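Local coordinates for exotoxin 6 (Staphylococcus aureus subsp. aureus Mu50, PDB 4ZYS), which is a staphylococcal superantigen-like exotoxin that probably binds sugars and interferes with host immune defences, at residues Val21-Asn26 with Asp70-Arg75. Sequence-based numbering, arbitrary orientation.
Sequences VLERKN and DVFILR
The carboxylate of D70 receives the backbone N-H of N26: OD1 lies 2.8 Å from N26 N, met nearly along its C-O axis, and also accepts from the hydroxyl of T93, while OD2 forms a salt bridge with K125. CG of D70 stands anti to its own carbonyl carbon (chi1 -63°), which brings the carboxylate beside K25, whose CB lies 3.3 Å from D70 OD1. The acid thus ties down the chain where it turns the corner out of strand 21-24. Along the strand itself the pairing is antiparallel. L22 and I73 exchange two backbone bonds, the shorter being I73 N to L22 O at 2.7 Å, and R24 and V71 form the next hydrogen-bonded pair. On the face shared with D70, both methyls of V21 meet the F72 ring; CG1 makes a CH-pi contact over one face, 3.9 Å from the centroid. E23 comes to the edge of the same ring, with OE1 3.6 Å from F72 CD2 and the carboxylate plane turned 85° from the ring. On the other face L22 and I73 touch through their CB atoms, 4.0 Å apart, whereas the R24 guanidinium reaches back to E23 O and pairs with D45. Strand 21-24 is an outermost strand of the OB-fold sheet; V21 and F72 pack on helix 130-145, while V71 and I73 face strand 47-52.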
loop_
_atom_site.group_PDB
_atom_site.type_symbol
_atom_site.label_atom_id
_atom_site.label_comp_id
_atom_site.label_asym_id
_atom_site.label_seq_id
_atom_site.Cartn_x
_atom_site.Cartn_y
_atom_site.Cartn_z
ATOM N N VAL A 21 10.586 -3.211 -1.726
ATOM C CA VAL A 21 9.936 -2.299 -0.793
ATOM C C VAL A 21 10.853 -1.958 0.411
ATOM O O VAL A 21 11.590 -2.804 0.887
ATOM C CB VAL A 21 8.588 -2.942 -0.369
ATOM C CG1 VAL A 21 8.199 -2.579 1.054
ATOM C CG2 VAL A 21 7.489 -2.550 -1.355
ATOM N N LEU A 22 10.794 -0.711 0.884
ATOM C CA LEU A 22 11.520 -0.271 2.060
ATOM C C LEU A 22 10.494 0.095 3.111
ATOM O O LEU A 22 9.759 1.057 2.932
ATOM C CB LEU A 22 12.467 0.906 1.736
ATOM C CG LEU A 22 13.259 1.497 2.914
ATOM C CD1 LEU A 22 14.071 0.401 3.650
ATOM C CD2 LEU A 22 14.162 2.679 2.457
ATOM N N GLU A 23 10.367 -0.719 4.161
ATOM C CA GLU A 23 9.408 -0.418 5.209
ATOM C C GLU A 23 10.076 -0.414 6.565
ATOM O O GLU A 23 10.926 -1.254 6.832
ATOM C CB GLU A 23 8.174 -1.348 5.205
ATOM C CG GLU A 23 8.413 -2.840 5.077
ATOM C CD GLU A 23 7.234 -3.687 5.526
ATOM O OE1 GLU A 23 6.119 -3.133 5.652
ATOM O OE2 GLU A 23 7.427 -4.904 5.757
ATOM N N ARG A 24 9.738 0.584 7.393
ATOM C CA ARG A 24 10.256 0.732 8.749
ATOM C C ARG A 24 9.203 1.326 9.642
ATOM O O ARG A 24 8.458 2.216 9.222
ATOM C CB ARG A 24 11.518 1.616 8.807
ATOM C CG ARG A 24 12.799 1.028 8.250
ATOM C CD ARG A 24 13.406 -0.157 8.997
ATOM N NE ARG A 24 14.654 -0.577 8.350
ATOM C CZ ARG A 24 14.723 -1.374 7.285
ATOM N NH1 ARG A 24 13.619 -1.874 6.746
ATOM N NH2 ARG A 24 15.897 -1.692 6.765
ATOM N N LYS A 25 9.181 0.879 10.895
ATOM C CA LYS A 25 8.225 1.338 11.897
ATOM C C LYS A 25 8.880 2.188 12.979
ATOM O O LYS A 25 9.999 1.894 13.408
ATOM C CB LYS A 25 7.513 0.138 12.544
ATOM C CG LYS A 25 6.714 -0.682 11.523
ATOM C CD LYS A 25 6.078 -1.917 12.101
ATOM C CE LYS A 25 5.370 -2.666 10.993
ATOM N NZ LYS A 25 4.597 -3.839 11.476
ATOM N N ASN A 26 8.149 3.222 13.447
ATOM C CA ASN A 26 8.534 4.135 14.527
ATOM C C ASN A 26 9.814 4.876 14.156
ATOM O O ASN A 26 10.868 4.681 14.777
ATOM C CB ASN A 26 8.701 3.347 15.845
ATOM C CG ASN A 26 8.691 4.163 17.100
ATOM O OD1 ASN A 26 8.209 5.303 17.157
ATOM N ND2 ASN A 26 9.117 3.519 18.161
ATOM N N ASP A 70 5.284 5.257 10.678
ATOM C CA ASP A 70 5.704 4.052 9.969
ATOM C C ASP A 70 5.740 4.410 8.516
ATOM O O ASP A 70 4.935 5.228 8.068
ATOM C CB ASP A 70 4.772 2.853 10.223
ATOM C CG ASP A 70 4.715 2.395 11.666
ATOM O OD1 ASP A 70 5.570 2.848 12.472
ATOM O OD2 ASP A 70 3.798 1.617 12.002
ATOM N N VAL A 71 6.681 3.834 7.762
ATOM C CA VAL A 71 6.773 4.147 6.345
ATOM C C VAL A 71 6.804 2.858 5.551
ATOM O O VAL A 71 7.347 1.851 6.003
ATOM C CB VAL A 71 7.959 5.103 5.974
ATOM C CG1 VAL A 71 7.860 6.423 6.737
ATOM C CG2 VAL A 71 9.325 4.447 6.206
ATOM N N PHE A 72 6.135 2.898 4.384
ATOM C CA PHE A 72 6.079 1.864 3.360
ATOM C C PHE A 72 6.509 2.568 2.086
ATOM O O PHE A 72 5.721 3.329 1.520
ATOM C CB PHE A 72 4.674 1.246 3.270
ATOM C CG PHE A 72 4.625 0.026 2.383
ATOM C CD1 PHE A 72 4.399 0.149 1.014
ATOM C CD2 PHE A 72 4.820 -1.250 2.915
ATOM C CE1 PHE A 72 4.389 -0.976 0.180
ATOM C CE2 PHE A 72 4.773 -2.385 2.087
ATOM C CZ PHE A 72 4.539 -2.241 0.723
ATOM N N ILE A 73 7.791 2.413 1.705
ATOM C CA ILE A 73 8.422 3.132 0.597
ATOM C C ILE A 73 8.666 2.216 -0.608
ATOM O O ILE A 73 9.324 1.178 -0.517
ATOM C CB ILE A 73 9.757 3.813 1.092
ATOM C CG1 ILE A 73 9.482 4.880 2.197
ATOM C CG2 ILE A 73 10.642 4.387 -0.056
ATOM C CD1 ILE A 73 10.686 5.175 3.090
ATOM N N LEU A 74 8.174 2.669 -1.745
ATOM C CA LEU A 74 8.341 2.083 -3.064
ATOM C C LEU A 74 8.864 3.200 -3.993
ATOM O O LEU A 74 8.208 4.222 -4.169
ATOM C CB LEU A 74 7.001 1.479 -3.548
ATOM C CG LEU A 74 7.004 0.722 -4.886
ATOM C CD1 LEU A 74 5.833 -0.207 -4.942
ATOM C CD2 LEU A 74 6.874 1.690 -6.059
ATOM N N ARG A 75 10.046 2.993 -4.581
ATOM C CA ARG A 75 10.674 3.933 -5.521
ATOM C C ARG A 75 9.816 4.131 -6.742
ATOM O O ARG A 75 9.594 3.178 -7.492
ATOM C CB ARG A 75 12.026 3.404 -6.012
ATOM C CG ARG A 75 13.231 3.900 -5.318
ATOM C CD ARG A 75 14.453 3.215 -5.892
ATOM N NE ARG A 75 15.054 3.876 -7.066
ATOM C CZ ARG A 75 15.975 4.843 -7.007
ATOM N NH1 ARG A 75 16.344 5.349 -5.838
ATOM N NH2 ARG A 75 16.500 5.336 -8.117
#